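Local coordinates for protein NAD-dependent dehydrogenase (Rhizobium meliloti, PDB 4Z0P) that probably reduces glyoxylate and hydroxypyruvate with NADPH as the hydride donor, as a dimeric member of the D-2-hydroxyacid dehydrogenase family, at residues L115-Y121 and L133-A138. Residues are numbered along the deposited sequence; the frame is centred on the assembly and turned at random.
With OXD (oxalic acid), chain D.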
loop_
_atom_site.group_PDB
_atom_site.type_symbol
_atom_site.label_atom_id
_atom_site.label_comp_id
_atom_site.label_asym_id
_atom_site.label_seq_id
_atom_site.Cartn_x
_atom_site.Cartn_y
_atom_site.Cartn_z
ATOM N N LEU A 115 -6.062 -7.178 -0.261
ATOM C CA LEU A 115 -5.326 -8.301 0.333
ATOM C C LEU A 115 -5.523 -8.359 1.829
ATOM O O LEU A 115 -5.784 -9.421 2.397
ATOM C CB LEU A 115 -3.838 -8.185 0.058
ATOM C CG LEU A 115 -2.904 -9.202 0.758
ATOM C CD1 LEU A 115 -3.149 -10.602 0.195
ATOM C CD2 LEU A 115 -1.453 -8.760 0.640
ATOM N N ARG A 116 -5.362 -7.209 2.462
ATOM C CA ARG A 116 -5.356 -7.128 3.920
ATOM C C ARG A 116 -6.754 -6.906 4.535
ATOM O O ARG A 116 -6.884 -6.618 5.711
ATOM C CB ARG A 116 -4.352 -6.072 4.373
ATOM C CG ARG A 116 -2.899 -6.345 3.970
ATOM C CD ARG A 116 -2.323 -7.685 4.445
ATOM N NE ARG A 116 -2.258 -7.658 5.894
ATOM C CZ ARG A 116 -1.147 -7.675 6.632
ATOM N NH1 ARG A 116 0.047 -7.854 6.097
ATOM N NH2 ARG A 116 -1.263 -7.536 7.943
ATOM N N GLN A 117 -7.790 -7.121 3.747
ATOM C CA GLN A 117 -9.175 -7.225 4.241
ATOM C C GLN A 117 -9.552 -5.976 5.024
ATOM O O GLN A 117 -10.202 -6.018 6.070
ATOM C CB GLN A 117 -9.345 -8.484 5.096
ATOM C CG GLN A 117 -8.912 -9.724 4.353
ATOM C CD GLN A 117 -9.073 -10.978 5.163
ATOM O OE1 GLN A 117 -10.151 -11.580 5.190
ATOM N NE2 GLN A 117 -8.005 -11.387 5.825
ATOM N N HIS A 118 -9.166 -4.836 4.464
ATOM C CA HIS A 118 -9.352 -3.565 5.159
ATOM C C HIS A 118 -10.804 -3.286 5.473
ATOM O O HIS A 118 -11.119 -2.874 6.597
ATOM C CB HIS A 118 -8.750 -2.422 4.355
ATOM C CG HIS A 118 -8.936 -1.096 5.001
ATOM N ND1 HIS A 118 -8.258 -0.738 6.148
ATOM C CD2 HIS A 118 -9.723 -0.044 4.680
ATOM C CE1 HIS A 118 -8.601 0.492 6.484
ATOM N NE2 HIS A 118 -9.486 0.938 5.610
ATOM N N ARG A 119 -11.704 -3.527 4.514
ATOM C CA ARG A 119 -13.125 -3.274 4.788
ATOM C C ARG A 119 -13.704 -4.177 5.892
ATOM O O ARG A 119 -14.472 -3.702 6.729
ATOM C CB ARG A 119 -13.976 -3.254 3.518
ATOM C CG ARG A 119 -13.856 -1.908 2.770
ATOM C CD ARG A 119 -14.709 -0.776 3.380
ATOM N NE ARG A 119 -14.589 0.528 2.699
ATOM C CZ ARG A 119 -15.151 0.819 1.519
ATOM N NH1 ARG A 119 -15.853 -0.093 0.874
ATOM N NH2 ARG A 119 -15.014 2.022 0.981
ATOM N N ALA A 120 -13.292 -5.434 5.932
ATOM C CA ALA A 120 -13.683 -6.332 7.027
ATOM C C ALA A 120 -13.223 -5.832 8.384
ATOM O O ALA A 120 -13.995 -5.816 9.334
ATOM C CB ALA A 120 -13.191 -7.743 6.776
ATOM N N TYR A 121 -11.959 -5.404 8.471
ATOM C CA TYR A 121 -11.430 -4.877 9.716
ATOM C C TYR A 121 -12.077 -3.553 10.094
ATOM O O TYR A 121 -12.302 -3.295 11.267
ATOM C CB TYR A 121 -9.903 -4.778 9.683
ATOM C CG TYR A 121 -9.214 -6.103 9.838
ATOM C CD1 TYR A 121 -9.358 -6.864 10.996
ATOM C CD2 TYR A 121 -8.372 -6.590 8.852
ATOM C CE1 TYR A 121 -8.689 -8.080 11.167
ATOM C CE2 TYR A 121 -7.733 -7.816 9.000
ATOM C CZ TYR A 121 -7.874 -8.538 10.170
ATOM O OH TYR A 121 -7.201 -9.731 10.336
ATOM N N LEU A 133 -8.478 -12.129 11.634
ATOM C CA LEU A 133 -8.950 -12.933 10.518
ATOM C C LEU A 133 -7.796 -13.706 9.915
ATOM O O LEU A 133 -6.663 -13.235 9.874
ATOM C CB LEU A 133 -9.541 -12.031 9.427
ATOM C CG LEU A 133 -10.650 -11.100 9.937
ATOM C CD1 LEU A 133 -11.044 -10.147 8.818
ATOM C CD2 LEU A 133 -11.832 -11.900 10.445
ATOM N N SER A 134 -8.099 -14.885 9.399
ATOM C CA SER A 134 -7.095 -15.639 8.663
ATOM C C SER A 134 -6.641 -14.797 7.474
ATOM O O SER A 134 -7.457 -14.177 6.790
ATOM C CB SER A 134 -7.630 -17.003 8.220
ATOM O OG SER A 134 -7.561 -17.918 9.298
ATOM N N GLN A 135 -5.330 -14.781 7.223
ATOM C CA GLN A 135 -4.753 -13.789 6.323
ATOM C C GLN A 135 -3.726 -14.363 5.347
ATOM O O GLN A 135 -2.669 -14.852 5.758
ATOM C CB GLN A 135 -4.099 -12.707 7.190
ATOM C CG GLN A 135 -3.427 -11.584 6.406
ATOM C CD GLN A 135 -4.421 -10.819 5.574
ATOM O OE1 GLN A 135 -5.323 -10.185 6.123
ATOM N NE2 GLN A 135 -4.299 -10.899 4.261
ATOM N N PRO A 136 -4.019 -14.305 4.051
ATOM C CA PRO A 136 -3.002 -14.685 3.067
ATOM C C PRO A 136 -1.882 -13.660 2.968
ATOM O O PRO A 136 -2.050 -12.500 3.361
ATOM C CB PRO A 136 -3.784 -14.717 1.756
ATOM C CG PRO A 136 -4.915 -13.802 1.977
ATOM C CD PRO A 136 -5.305 -13.970 3.409
ATOM N N GLU A 137 -0.739 -14.090 2.469
ATOM C CA GLU A 137 0.326 -13.157 2.151
ATOM C C GLU A 137 0.171 -12.758 0.681
ATOM O O GLU A 137 -0.569 -13.408 -0.097
ATOM C CB GLU A 137 1.713 -13.750 2.431
ATOM C CG GLU A 137 2.101 -14.937 1.566
ATOM C CD GLU A 137 3.534 -15.401 1.771
ATOM O OE1 GLU A 137 4.462 -14.603 1.569
ATOM O OE2 GLU A 137 3.722 -16.590 2.093
ATOM N N ALA A 138 0.875 -11.707 0.280
ATOM C CA ALA A 138 0.777 -11.239 -1.107
ATOM C C ALA A 138 1.065 -12.313 -2.146
ATOM O O ALA A 138 0.399 -12.388 -3.185
ATOM C CB ALA A 138 1.687 -10.045 -1.322
HETATM C C1 OXD D . -11.968 3.488 5.795
HETATM C C2 OXD D . -12.591 2.519 4.909
HETATM O O3 OXD D . -12.656 4.413 6.262
HETATM O O4 OXD D . -11.979 2.165 3.886
HETATM O O5 OXD D . -10.755 3.361 6.054
HETATM O O6 OXD D . -13.716 2.068 5.189
HETATM O O HOH W 1 -10.396 -14.149 6.268
HETATM O O HOH W 2 -4.986 -9.675 8.725
#
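Gln135 NE2 has two carbonyl acceptors: it donates to Leu115 O at 2.8 Å with an N-H...O angle of 166°, and to Pro136 O at 2.9 Å. Both oxygens lie in its amide plane, but Pro136 O receives on a lone pair whereas Leu115 O is approached from above its carbonyl plane. The bend at chi2 (63°) folds the amide back toward the carbonyl of the next residue, Pro136. On the other side of that amide, OE1 accepts from Gln117 NE2 at 3.0 Å and from a water that also meets Tyr121 OH; the two amide planes stand 73° apart. Gln117 NE2 donates as well to Ser134 O, and a second water joins Ser134 O to Gln117 OE1. Gln117, with its positive phi, is the C' residue of the Schellman motif ending helix 97-115 and the N-cap residue of helix 118-126. Leu133 grips Tyr121 twice: its N donates to OH at 3.0 Å, while CD1 makes a CH-pi contact over one ring face, 4.0 Å from the centroid. Arg116, with Gln135 CG over one guanidinium face, salt-bridges Glu105 of the second subunit through NH1. In the first turn of helix 118-126, His118 NE2 and Arg119 NE donate to an intersubunit oxalate, separate from that beside NADPH. With both Gln135 amide atoms doubly engaged, side-chain rotation is probably restricted, tying the loop toward Rossmann strand 142-146 to the helix junction at the dimer interface.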